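Local coordinates for protein single domain haemoglobin (Campylobacter jejuni, PDB 2WY4) that binds haem b in a globin fold and probably carries oxygen, with nitric oxide dioxygenase activity also possible as in related proteins, at residues 6-11 against 113-118; 22-27 against 55-60; 65-70 against 124-129; 75-80 against 128-133. All coordinates share one frame; numbering follows the deposited sequence.

Contact 1: 6-11 against 113-118; sequences IQIIKD and EATLKA
In segment 6-11 of helix 4-34, Ile8 carries the contact, its beta-branch spreading two arms over segment 113-118. CG2, anti to the backbone N, sits 3.8 Å from Ala118 CB and crosses Thr115 obliquely, brushing both its OG1 and its CG2. The longer arm, on the backbone N side, runs the other way, so that Ile8 CD1 lies 4.0 Å from Ala114 CB. The CB of Ile9 points past segment 113-118 rather than at it, but a chi2 of -54° swings CD1 round to 4.1 Å from Ala118 CB. Alanines at 114 and 118 suit this place, since their short side chains let the branched residues lie close to the backbone.

The segment axes pass 9.3 Å apart at 93°, so the first and last long helices of the globin fold cross almost perpendicularly here, well away from the haem. Ile9 also touches Trp119 and Ala122 farther along helix 113-139, whereas Leu116 turns to helix 94-109 and Ile6 packs on Glu68 of the loop after helix 51-65.

Contact 2: 22-27 against 55-60; sequences DLTNEF and ALAMAI. With HEM (protoporphyrin IX containing Fe), chain B.
Apolar packing carries this buried crossing, and Thr24 and Leu56 do most of it. The Thr24 methyl CG2 points into the other helix and comes 3.7 Å from Ala57 N, close enough to ride on the backbone itself. The same methyl meets Ala57 CB and the CB, CG and CD2 of Leu56, the two side chains sliding past each other in opposite directions, while Ile60 CD1 closes on it more loosely at 4.3 Å. A small alanine at 57 permits this approach. Leu56 has a second neighbour in Phe27, whose side chain runs at about a right angle to its own; Leu56 CD2 approaches the ring obliquely, 3.5 Å from Phe27 CD2 and equally near CE2. Phe27 sends its ring onward to Val97 and Cys100 of helix 94-109.

With axes 9.0 Å apart and an angle of 114°, this is the close B/E helix crossing of the globin fold, in which the B helix forms the later part of helix 4-34 and the E helix runs along the distal side of the haem.

The polar element is the Thr24 hydroxyl. With chi1 at 58°, OG1 takes the crowded position between the backbone N and the carbonyl carbon, and from there it donates to Pro53 O, so a buried hydroxyl is satisfied while the methyl is left to pack.

Segment 55-60 also meets the haem, through Leu56 and Ala59. Leu56 divides its branches: CD2 serves the helix crossing, whereas CD1 rests 3.7 Å from HEM C1B, and its side chain also touches the bound cyanide. Ala59 CB packs against the porphyrin methyl CMA at 3.7 Å.

Contact 3: 65-70 against 124-129; sequences KNIENL and GKIAKF
After helix 51-65 the chain leaves helical geometry at Asn66 and folds into a type I beta turn from Asn66 to Asn69, closed by Asn69 N donating to Asn66 O at 2.9 Å. This is the link between the E and F helices of the globin fold, and here it lies against the H helix, residues 124-129 being a stretch of helix 113-139.

Leu70 is the main side chain of the contact. Its CG is anti to the carbonyl carbon, and an extended chi2 of 177° drives CD1 down onto the helix backbone, 3.5 Å from Lys125 O. The same methyl touches the aliphatic root of Lys125 at CB and lies 3.9 Å from Phe129 CB, so it occupies the groove between successive turns. A leucine suits the place because one methyl, CD1, reaches the helix backbone while its CB packs on another partner. That partner is the Phe129 ring: Leu70 CB stands over the face, 4.0 Å from the centroid and 16° off the normal, a CH-pi contact. Met73, later in the loop, and Arg74, which opens helix 74-86, also touch the ring.

Ile67 adds a second point of support. Its CG1 is anti to the backbone N, which carries CD1 across to Ile126 CG1 at 4.1 Å, the two side chains crossing at about a right angle. Ile126 is buried and also touches the haem, so an apolar branched residue serves both sides; Ile67 touches Ile9 of helix 4-34 as well. At the outer end of the aromatic ring, Phe129 CZ lies 3.2 Å from Leu70 O.

Contact 4: 75-80 against 128-133; sequences SFVDKV and KFYIDI. With HEM (protoporphyrin IX containing Fe), chain B.
Tyr130 stands between a valine and the porphyrin, one face of its ring turned to each. Val77 CG1 sits squarely over one face, 3.8 Å from the centroid and only 7° off the normal, a well-centred CH-pi contact. Against the opposite face, nearer the rim, lies the haem vinyl carbon CBB. Val80 comes in the plane of the ring instead, its CG1 3.8 Å from Tyr130 CE2. The phenol oxygen projects toward the haem methyl CMB, with Tyr130 OH and HEM CMB 3.5 Å apart, and the Phe76 ring reaches over so that its CE2 lies close to the same oxygen.

This is the F/H packing of the globin fold: helix 74-86 carries His84, the axial ligand of the iron, and its segment crosses the H-helix segment at 59°, with the axes 9.8 Å apart. Beta-branched valines fit here because their paired methyls can each touch more than one partner.

Both methyls of Val77 pack on the tyrosine. CG1, anti to the backbone N, also meets Ile133 CD1 at 3.7 Å, while CG2, near Tyr130 CZ, also meets the edge of the Phe129 ring in its plane, 3.9 Å from Phe129 CE2. Both methyls of Val80 lie against the haem: CG1 rests on the porphyrin, 3.7 Å from HEM C4A, as well as on the tyrosine edge, and CG2 lies by a propionate and over one face of the Phe76 ring. At the outer border Asp78 OD1 lies 3.9 Å from both CG2 and CD1 of Ile133, the two side chains crossing at about a right angle.

How the contacts relate
Helix 113-139 joins three of the four contacts: contact 1 uses its beginning, contact 3 its middle and contact 4 the turns that follow, contacts 3 and 4 sharing Phe129. The centres of contacts 1 and 3 lie 13 Å apart, those of 3 and 4 10 Å. Contact 2, joining helices 4-34 and 51-65, has its centre about 17 Å from those of contacts 1 and 4. Along the chain it falls between the segments of contact 1 and closes before contacts 3 and 4 open; these alternate with contact 1. Contacts 2 and 4 both touch the haem and meet where Ala59 packs on Phe76, whereas contact 1 brings the starts of the first and last helices together.

Contact 1: 6-11 against 113-118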
# COMPACT_ATOMS: atom_id res chain seq x y z
N ILE A 6 -3.53 4.62 -16.33
CA ILE A 6 -3.11 5.76 -15.53
C ILE A 6 -4.33 6.54 -15.06
O ILE A 6 -4.43 6.91 -13.90
CB ILE A 6 -2.16 6.68 -16.34
CG1 ILE A 6 -0.81 6.00 -16.55
CG2 ILE A 6 -1.95 8.02 -15.64
CD1 ILE A 6 0.06 6.65 -17.59
N GLN A 7 -5.25 6.80 -15.98
CA GLN A 7 -6.43 7.56 -15.64
C GLN A 7 -7.30 6.85 -14.61
O GLN A 7 -7.86 7.49 -13.73
CB GLN A 7 -7.23 7.96 -16.87
CG GLN A 7 -8.41 8.87 -16.53
CD GLN A 7 -7.93 10.21 -16.10
OE1 GLN A 7 -7.25 10.91 -16.86
NE2 GLN A 7 -8.27 10.60 -14.88
N ILE A 8 -7.42 5.53 -14.71
CA ILE A 8 -8.18 4.78 -13.73
C ILE A 8 -7.56 4.99 -12.35
O ILE A 8 -8.28 5.23 -11.38
CB ILE A 8 -8.19 3.29 -14.08
CG1 ILE A 8 -9.22 3.06 -15.17
CG2 ILE A 8 -8.59 2.45 -12.87
CD1 ILE A 8 -9.18 1.61 -15.80
N ILE A 9 -6.23 4.89 -12.24
CA ILE A 9 -5.60 5.11 -10.95
C ILE A 9 -5.88 6.53 -10.45
O ILE A 9 -6.24 6.70 -9.29
CB ILE A 9 -4.10 4.78 -11.01
CG1 ILE A 9 -3.88 3.28 -11.28
CG2 ILE A 9 -3.38 5.21 -9.71
CD1 ILE A 9 -4.56 2.35 -10.35
N LYS A 10 -5.76 7.54 -11.31
CA LYS A 10 -6.10 8.91 -10.89
C LYS A 10 -7.55 9.03 -10.46
O LYS A 10 -7.86 9.74 -9.49
CB LYS A 10 -5.83 9.92 -12.02
CG LYS A 10 -4.39 9.99 -12.46
CD LYS A 10 -3.45 10.28 -11.32
CE LYS A 10 -2.06 10.63 -11.84
NZ LYS A 10 -1.09 10.76 -10.73
N ASP A 11 -8.46 8.35 -11.14
CA ASP A 11 -9.88 8.39 -10.83
C ASP A 11 -10.13 7.85 -9.44
O ASP A 11 -11.12 8.17 -8.81
CB ASP A 11 -10.69 7.53 -11.82
CG ASP A 11 -10.78 8.11 -13.22
OD1 ASP A 11 -10.48 9.29 -13.47
OD2 ASP A 11 -11.19 7.38 -14.15
N GLU A 113 -13.24 -5.10 -13.89
CA GLU A 113 -12.02 -5.81 -14.09
C GLU A 113 -10.92 -4.89 -14.52
O GLU A 113 -9.79 -5.09 -14.13
CB GLU A 113 -12.22 -6.97 -15.10
CG GLU A 113 -13.06 -8.07 -14.50
CD GLU A 113 -12.43 -8.75 -13.29
OE1 GLU A 113 -11.19 -8.91 -13.24
OE2 GLU A 113 -13.21 -9.15 -12.39
N ALA A 114 -11.24 -3.87 -15.33
CA ALA A 114 -10.22 -2.94 -15.76
C ALA A 114 -9.60 -2.24 -14.55
O ALA A 114 -8.40 -2.02 -14.51
CB ALA A 114 -10.78 -1.91 -16.74
N THR A 115 -10.44 -1.90 -13.58
CA THR A 115 -9.93 -1.20 -12.38
C THR A 115 -9.08 -2.14 -11.54
O THR A 115 -8.00 -1.79 -11.08
CB THR A 115 -11.07 -0.61 -11.58
OG1 THR A 115 -11.72 0.38 -12.38
CG2 THR A 115 -10.54 0.17 -10.38
N LEU A 116 -9.56 -3.36 -11.36
CA LEU A 116 -8.77 -4.34 -10.64
C LEU A 116 -7.40 -4.56 -11.30
O LEU A 116 -6.36 -4.61 -10.63
CB LEU A 116 -9.51 -5.68 -10.56
CG LEU A 116 -10.46 -5.94 -9.44
CD1 LEU A 116 -10.97 -7.37 -9.51
CD2 LEU A 116 -9.79 -5.69 -8.08
N LYS A 117 -7.40 -4.75 -12.62
CA LYS A 117 -6.16 -4.93 -13.38
C LYS A 117 -5.23 -3.73 -13.21
O LYS A 117 -4.01 -3.85 -13.01
CB LYS A 117 -6.51 -5.14 -14.87
CG LYS A 117 -5.37 -5.64 -15.73
CD LYS A 117 -4.80 -6.95 -15.19
CE LYS A 117 -4.44 -7.94 -16.29
NZ LYS A 117 -5.61 -8.77 -16.61
N ALA A 118 -5.82 -2.54 -13.23
CA ALA A 118 -5.02 -1.35 -13.13
C ALA A 118 -4.33 -1.32 -11.75
O ALA A 118 -3.17 -0.95 -11.67
CB ALA A 118 -5.87 -0.11 -13.39

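Contact 2: 22-27 against 55-60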
# COMPACT_ATOMS: atom_id res chain seq x y z
N ASP A 22 -11.29 3.31 5.34
CA ASP A 22 -12.13 2.14 5.35
C ASP A 22 -11.47 0.99 4.55
O ASP A 22 -11.49 -0.18 4.95
CB ASP A 22 -13.49 2.54 4.83
CG ASP A 22 -14.05 3.69 5.61
OD1 ASP A 22 -14.04 3.57 6.83
OD2 ASP A 22 -14.44 4.71 5.05
N LEU A 23 -10.86 1.35 3.42
CA LEU A 23 -10.13 0.36 2.62
C LEU A 23 -8.98 -0.23 3.44
O LEU A 23 -8.77 -1.43 3.44
CB LEU A 23 -9.56 1.03 1.38
CG LEU A 23 -8.75 0.15 0.47
CD1 LEU A 23 -9.58 -1.01 -0.05
CD2 LEU A 23 -8.24 0.96 -0.70
N THR A 24 -8.22 0.63 4.14
CA THR A 24 -7.09 0.08 4.85
C THR A 24 -7.51 -0.65 6.11
O THR A 24 -6.84 -1.58 6.53
CB THR A 24 -6.00 1.09 5.10
OG1 THR A 24 -6.54 2.19 5.85
CG2 THR A 24 -5.51 1.67 3.78
N ASN A 25 -8.61 -0.26 6.73
CA ASN A 25 -9.12 -1.06 7.83
C ASN A 25 -9.39 -2.48 7.33
O ASN A 25 -9.04 -3.43 7.99
CB ASN A 25 -10.41 -0.47 8.38
CG ASN A 25 -10.19 0.62 9.34
OD1 ASN A 25 -9.12 0.75 9.92
ND2 ASN A 25 -11.23 1.41 9.53
N GLU A 26 -9.99 -2.60 6.15
CA GLU A 26 -10.27 -3.92 5.56
C GLU A 26 -8.98 -4.66 5.21
O GLU A 26 -8.85 -5.84 5.50
CB GLU A 26 -11.21 -3.76 4.35
CG GLU A 26 -11.55 -5.08 3.65
CD GLU A 26 -12.55 -5.92 4.38
OE1 GLU A 26 -13.12 -5.47 5.38
OE2 GLU A 26 -12.81 -7.06 3.91
N PHE A 27 -8.00 -3.95 4.66
CA PHE A 27 -6.70 -4.53 4.38
C PHE A 27 -6.08 -5.13 5.65
O PHE A 27 -5.63 -6.28 5.61
CB PHE A 27 -5.77 -3.47 3.80
CG PHE A 27 -4.31 -3.82 3.81
CD1 PHE A 27 -3.75 -4.61 2.82
CD2 PHE A 27 -3.49 -3.34 4.81
CE1 PHE A 27 -2.46 -4.87 2.85
CE2 PHE A 27 -2.18 -3.60 4.83
CZ PHE A 27 -1.65 -4.42 3.85
N ALA A 55 -2.38 6.36 7.83
CA ALA A 55 -1.07 6.52 7.26
C ALA A 55 -0.93 5.71 5.96
O ALA A 55 -0.36 6.17 4.97
CB ALA A 55 0.01 6.10 8.23
N LEU A 56 -1.41 4.45 5.97
CA LEU A 56 -1.33 3.62 4.79
C LEU A 56 -2.17 4.20 3.68
O LEU A 56 -1.72 4.21 2.52
CB LEU A 56 -1.76 2.20 5.12
CG LEU A 56 -1.68 1.24 3.93
CD1 LEU A 56 -0.27 1.19 3.32
CD2 LEU A 56 -2.18 -0.14 4.38
N ALA A 57 -3.37 4.63 4.01
CA ALA A 57 -4.24 5.22 3.01
C ALA A 57 -3.55 6.42 2.35
O ALA A 57 -3.62 6.59 1.14
CB ALA A 57 -5.57 5.60 3.58
N MET A 58 -2.91 7.24 3.16
CA MET A 58 -2.22 8.39 2.65
C MET A 58 -1.03 8.05 1.78
O MET A 58 -0.75 8.74 0.81
CB MET A 58 -1.84 9.30 3.83
CG MET A 58 -3.04 10.10 4.45
SD MET A 58 -3.54 11.42 3.32
CE MET A 58 -2.40 12.73 3.87
N ALA A 59 -0.35 6.97 2.13
CA ALA A 59 0.75 6.51 1.28
C ALA A 59 0.23 5.96 -0.06
O ALA A 59 0.92 6.12 -1.08
CB ALA A 59 1.51 5.45 2.00
N ILE A 60 -0.91 5.26 -0.04
CA ILE A 60 -1.49 4.78 -1.28
C ILE A 60 -1.89 5.97 -2.12
O ILE A 60 -1.67 5.98 -3.32
CB ILE A 60 -2.64 3.77 -1.01
CG1 ILE A 60 -2.09 2.53 -0.31
CG2 ILE A 60 -3.29 3.36 -2.33
CD1 ILE A 60 -3.12 1.59 0.24
CHA HEM B . 4.46 1.24 8.40
CHB HEM B . 3.23 2.18 3.85
CHC HEM B . 4.27 -2.37 2.66
CHD HEM B . 4.87 -3.45 7.36
C1A HEM B . 4.12 1.91 7.28
C2A HEM B . 3.82 3.30 7.18
C3A HEM B . 3.45 3.59 5.91
C4A HEM B . 3.52 2.33 5.19
CMA HEM B . 3.06 4.96 5.35
CAA HEM B . 3.91 4.31 8.35
CBA HEM B . 5.35 4.46 8.85
CGA HEM B . 6.16 5.59 8.28
O1A HEM B . 5.59 6.52 7.67
O2A HEM B . 7.42 5.56 8.52
C1B HEM B . 3.38 1.02 3.14
C2B HEM B . 3.15 0.88 1.75
C3B HEM B . 3.45 -0.39 1.42
C4B HEM B . 3.86 -1.07 2.59
CMB HEM B . 2.59 1.96 0.84
CAB HEM B . 3.34 -1.10 0.06
CBB HEM B . 3.75 -0.54 -1.06
C1C HEM B . 4.58 -3.08 3.80
C2C HEM B . 4.99 -4.43 3.93
C3C HEM B . 5.12 -4.70 5.21
C4C HEM B . 4.77 -3.53 5.98
CMC HEM B . 5.28 -5.37 2.74
CAC HEM B . 5.54 -6.03 5.80
CBC HEM B . 4.71 -6.67 6.63
C1D HEM B . 4.82 -2.25 8.04
C2D HEM B . 4.96 -2.18 9.45
C3D HEM B . 4.85 -0.75 9.82
C4D HEM B . 4.66 -0.08 8.57
CMD HEM B . 5.20 -3.35 10.39
CAD HEM B . 4.89 -0.11 11.20
CBD HEM B . 3.47 0.27 11.59
CGD HEM B . 3.31 0.62 13.04
O1D HEM B . 2.34 0.12 13.64
O2D HEM B . 4.15 1.41 13.55
NA HEM B . 3.93 1.31 6.06
NB HEM B . 3.83 -0.18 3.64
NC HEM B . 4.46 -2.54 5.07
ND HEM B . 4.62 -0.99 7.53
FE HEM B . 4.23 -0.59 5.58

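Contact 3: 65-70 against 124-129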
# COMPACT_ATOMS: atom_id res chain seq x y z
N LYS A 65 -1.28 9.39 -6.84
CA LYS A 65 -1.01 10.72 -7.38
C LYS A 65 0.23 10.76 -8.25
O LYS A 65 0.27 11.51 -9.23
CB LYS A 65 -0.79 11.73 -6.25
CG LYS A 65 -2.03 12.14 -5.46
CD LYS A 65 -1.66 12.93 -4.17
CE LYS A 65 -0.72 14.08 -4.42
NZ LYS A 65 -1.28 15.26 -5.13
N ASN A 66 1.21 9.94 -7.92
CA ASN A 66 2.48 9.95 -8.63
C ASN A 66 2.70 8.72 -9.49
O ASN A 66 3.84 8.39 -9.85
CB ASN A 66 3.63 10.12 -7.63
CG ASN A 66 3.58 11.46 -6.92
OD1 ASN A 66 3.25 11.53 -5.72
ND2 ASN A 66 3.88 12.51 -7.66
N ILE A 67 1.61 8.06 -9.85
CA ILE A 67 1.78 6.76 -10.52
C ILE A 67 2.55 6.81 -11.86
O ILE A 67 3.21 5.85 -12.23
CB ILE A 67 0.44 6.07 -10.69
CG1 ILE A 67 0.65 4.58 -11.04
CG2 ILE A 67 -0.38 6.78 -11.75
CD1 ILE A 67 1.44 3.82 -10.00
N GLU A 68 2.49 7.94 -12.56
CA GLU A 68 3.24 8.11 -13.82
C GLU A 68 4.73 8.32 -13.59
O GLU A 68 5.53 8.14 -14.50
CB GLU A 68 2.69 9.31 -14.59
CG GLU A 68 1.30 9.10 -15.13
CD GLU A 68 0.75 10.34 -15.81
OE1 GLU A 68 0.16 11.19 -15.10
OE2 GLU A 68 0.93 10.50 -17.03
N ASN A 69 5.10 8.76 -12.39
CA ASN A 69 6.51 8.99 -12.08
C ASN A 69 6.73 8.87 -10.58
O ASN A 69 6.64 9.87 -9.85
CB ASN A 69 6.93 10.37 -12.58
CG ASN A 69 8.40 10.65 -12.37
OD1 ASN A 69 8.88 11.79 -12.60
ND2 ASN A 69 9.15 9.64 -11.93
N LEU A 70 7.03 7.65 -10.13
CA LEU A 70 7.16 7.38 -8.71
C LEU A 70 8.34 8.10 -8.07
O LEU A 70 8.39 8.23 -6.85
CB LEU A 70 7.18 5.88 -8.42
CG LEU A 70 5.91 5.11 -8.79
CD1 LEU A 70 6.12 3.62 -8.53
CD2 LEU A 70 4.69 5.62 -8.04
N GLY A 124 2.29 -3.58 -8.36
CA GLY A 124 3.58 -4.13 -8.67
C GLY A 124 4.63 -3.05 -8.79
O GLY A 124 5.75 -3.21 -8.31
N LYS A 125 4.28 -1.95 -9.44
CA LYS A 125 5.23 -0.87 -9.63
C LYS A 125 5.58 -0.14 -8.33
O LYS A 125 6.73 0.19 -8.08
CB LYS A 125 4.67 0.13 -10.64
CG LYS A 125 4.58 -0.43 -12.05
CD LYS A 125 3.85 0.51 -12.96
CE LYS A 125 3.74 -0.03 -14.38
NZ LYS A 125 3.33 1.04 -15.33
N ILE A 126 4.58 0.09 -7.49
CA ILE A 126 4.74 0.78 -6.22
C ILE A 126 5.60 -0.07 -5.30
O ILE A 126 6.56 0.39 -4.70
CB ILE A 126 3.36 1.02 -5.62
CG1 ILE A 126 2.57 2.00 -6.45
CG2 ILE A 126 3.49 1.56 -4.21
CD1 ILE A 126 1.10 2.00 -6.13
N ALA A 127 5.30 -1.36 -5.26
CA ALA A 127 6.07 -2.27 -4.45
C ALA A 127 7.52 -2.28 -4.87
O ALA A 127 8.39 -2.28 -4.02
CB ALA A 127 5.49 -3.67 -4.51
N LYS A 128 7.78 -2.32 -6.17
CA LYS A 128 9.15 -2.33 -6.65
C LYS A 128 9.90 -1.08 -6.19
O LYS A 128 11.07 -1.14 -5.83
CB LYS A 128 9.18 -2.44 -8.17
CG LYS A 128 10.58 -2.26 -8.76
CD LYS A 128 10.54 -2.44 -10.27
CE LYS A 128 11.90 -2.74 -10.85
NZ LYS A 128 12.94 -1.82 -10.41
N PHE A 129 9.23 0.08 -6.25
CA PHE A 129 9.86 1.32 -5.80
C PHE A 129 10.27 1.26 -4.33
O PHE A 129 11.40 1.66 -3.98
CB PHE A 129 8.90 2.48 -6.06
CG PHE A 129 9.52 3.84 -5.93
CD1 PHE A 129 10.39 4.32 -6.87
CD2 PHE A 129 9.24 4.62 -4.83
CE1 PHE A 129 10.94 5.58 -6.76
CE2 PHE A 129 9.82 5.87 -4.68
CZ PHE A 129 10.67 6.34 -5.64

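Contact 4: 75-80 against 128-133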
# COMPACT_ATOMS: atom_id res chain seq x y z
N SER A 75 11.20 11.43 -1.67
CA SER A 75 11.46 11.95 -0.32
C SER A 75 10.46 11.40 0.71
O SER A 75 10.78 11.29 1.88
CB SER A 75 11.49 13.48 -0.25
OG SER A 75 10.22 14.02 -0.54
N PHE A 76 9.28 10.97 0.25
CA PHE A 76 8.28 10.39 1.14
C PHE A 76 8.67 8.93 1.45
O PHE A 76 8.76 8.50 2.59
CB PHE A 76 6.88 10.42 0.51
CG PHE A 76 5.84 9.69 1.32
CD1 PHE A 76 5.38 10.22 2.49
CD2 PHE A 76 5.36 8.45 0.92
CE1 PHE A 76 4.47 9.56 3.25
CE2 PHE A 76 4.42 7.80 1.68
CZ PHE A 76 3.99 8.34 2.85
N VAL A 77 8.91 8.18 0.40
CA VAL A 77 9.18 6.76 0.56
C VAL A 77 10.46 6.50 1.34
O VAL A 77 10.53 5.56 2.14
CB VAL A 77 9.19 6.05 -0.79
CG1 VAL A 77 9.68 4.60 -0.67
CG2 VAL A 77 7.81 6.07 -1.39
N ASP A 78 11.44 7.36 1.13
CA ASP A 78 12.71 7.29 1.87
C ASP A 78 12.51 7.19 3.35
O ASP A 78 13.29 6.56 4.07
CB ASP A 78 13.51 8.61 1.72
CG ASP A 78 14.37 8.59 0.54
OD1 ASP A 78 14.46 7.50 -0.09
OD2 ASP A 78 15.00 9.59 0.16
N LYS A 79 11.50 7.91 3.82
CA LYS A 79 11.22 7.95 5.25
C LYS A 79 10.46 6.73 5.70
O LYS A 79 10.74 6.20 6.79
CB LYS A 79 10.44 9.20 5.62
CG LYS A 79 11.07 10.48 5.14
CD LYS A 79 12.56 10.51 5.40
CE LYS A 79 13.20 11.79 4.89
NZ LYS A 79 13.19 11.91 3.38
N VAL A 80 9.50 6.28 4.89
CA VAL A 80 8.77 5.08 5.25
C VAL A 80 9.74 3.88 5.29
O VAL A 80 9.65 3.05 6.16
CB VAL A 80 7.65 4.75 4.26
CG1 VAL A 80 6.98 3.46 4.65
CG2 VAL A 80 6.63 5.90 4.19
N LYS A 128 7.78 -2.32 -6.17
CA LYS A 128 9.15 -2.33 -6.65
C LYS A 128 9.90 -1.08 -6.19
O LYS A 128 11.07 -1.14 -5.83
CB LYS A 128 9.18 -2.44 -8.17
CG LYS A 128 10.58 -2.26 -8.76
CD LYS A 128 10.54 -2.44 -10.27
CE LYS A 128 11.90 -2.74 -10.85
NZ LYS A 128 12.94 -1.82 -10.41
N PHE A 129 9.23 0.08 -6.25
CA PHE A 129 9.86 1.32 -5.80
C PHE A 129 10.27 1.26 -4.33
O PHE A 129 11.40 1.66 -3.98
CB PHE A 129 8.90 2.48 -6.06
CG PHE A 129 9.52 3.84 -5.93
CD1 PHE A 129 10.39 4.32 -6.87
CD2 PHE A 129 9.24 4.62 -4.83
CE1 PHE A 129 10.94 5.58 -6.76
CE2 PHE A 129 9.82 5.87 -4.68
CZ PHE A 129 10.67 6.34 -5.64
N TYR A 130 9.39 0.75 -3.47
CA TYR A 130 9.71 0.61 -2.05
C TYR A 130 10.82 -0.43 -1.84
O TYR A 130 11.81 -0.19 -1.13
CB TYR A 130 8.49 0.17 -1.26
CG TYR A 130 7.57 1.27 -0.80
CD1 TYR A 130 6.75 1.92 -1.69
CD2 TYR A 130 7.52 1.65 0.55
CE1 TYR A 130 5.90 2.92 -1.28
CE2 TYR A 130 6.70 2.66 0.96
CZ TYR A 130 5.88 3.30 0.07
OH TYR A 130 5.09 4.32 0.55
N ILE A 131 10.67 -1.59 -2.49
CA ILE A 131 11.65 -2.68 -2.35
C ILE A 131 13.06 -2.22 -2.71
O ILE A 131 14.02 -2.53 -2.00
CB ILE A 131 11.25 -3.88 -3.25
CG1 ILE A 131 10.01 -4.59 -2.69
CG2 ILE A 131 12.38 -4.90 -3.36
CD1 ILE A 131 9.31 -5.52 -3.70
N ASP A 132 13.17 -1.49 -3.81
CA ASP A 132 14.51 -1.08 -4.27
C ASP A 132 15.18 -0.11 -3.31
O ASP A 132 16.40 -0.20 -3.05
CB ASP A 132 14.47 -0.47 -5.69
CG ASP A 132 14.18 -1.52 -6.79
OD1 ASP A 132 14.21 -2.74 -6.53
OD2 ASP A 132 13.85 -1.18 -7.94
N ILE A 133 14.41 0.81 -2.75
CA ILE A 133 14.94 1.76 -1.78
C ILE A 133 15.36 1.02 -0.49
O ILE A 133 16.45 1.26 0.06
CB ILE A 133 13.90 2.88 -1.48
CG1 ILE A 133 13.87 3.87 -2.63
CG2 ILE A 133 14.19 3.63 -0.19
CD1 ILE A 133 12.80 4.91 -2.56
CHA HEM B . 4.46 1.24 8.40
CHB HEM B . 3.23 2.18 3.85
CHC HEM B . 4.27 -2.37 2.66
CHD HEM B . 4.87 -3.45 7.36
C1A HEM B . 4.12 1.91 7.28
C2A HEM B . 3.82 3.30 7.18
C3A HEM B . 3.45 3.59 5.91
C4A HEM B . 3.52 2.33 5.19
CMA HEM B . 3.06 4.96 5.35
CAA HEM B . 3.91 4.31 8.35
CBA HEM B . 5.35 4.46 8.85
CGA HEM B . 6.16 5.59 8.28
O1A HEM B . 5.59 6.52 7.67
O2A HEM B . 7.42 5.56 8.52
C1B HEM B . 3.38 1.02 3.14
C2B HEM B . 3.15 0.88 1.75
C3B HEM B . 3.45 -0.39 1.42
C4B HEM B . 3.86 -1.07 2.59
CMB HEM B . 2.59 1.96 0.84
CAB HEM B . 3.34 -1.10 0.06
CBB HEM B . 3.75 -0.54 -1.06
C1C HEM B . 4.58 -3.08 3.80
C2C HEM B . 4.99 -4.43 3.93
C3C HEM B . 5.12 -4.70 5.21
C4C HEM B . 4.77 -3.53 5.98
CMC HEM B . 5.28 -5.37 2.74
CAC HEM B . 5.54 -6.03 5.80
CBC HEM B . 4.71 -6.67 6.63
C1D HEM B . 4.82 -2.25 8.04
C2D HEM B . 4.96 -2.18 9.45
C3D HEM B . 4.85 -0.75 9.82
C4D HEM B . 4.66 -0.08 8.57
CMD HEM B . 5.20 -3.35 10.39
CAD HEM B . 4.89 -0.11 11.20
CBD HEM B . 3.47 0.27 11.59
CGD HEM B . 3.31 0.62 13.04
O1D HEM B . 2.34 0.12 13.64
O2D HEM B . 4.15 1.41 13.55
NA HEM B . 3.93 1.31 6.06
NB HEM B . 3.83 -0.18 3.64
NC HEM B . 4.46 -2.54 5.07
ND HEM B . 4.62 -0.99 7.53
FE HEM B . 4.23 -0.59 5.58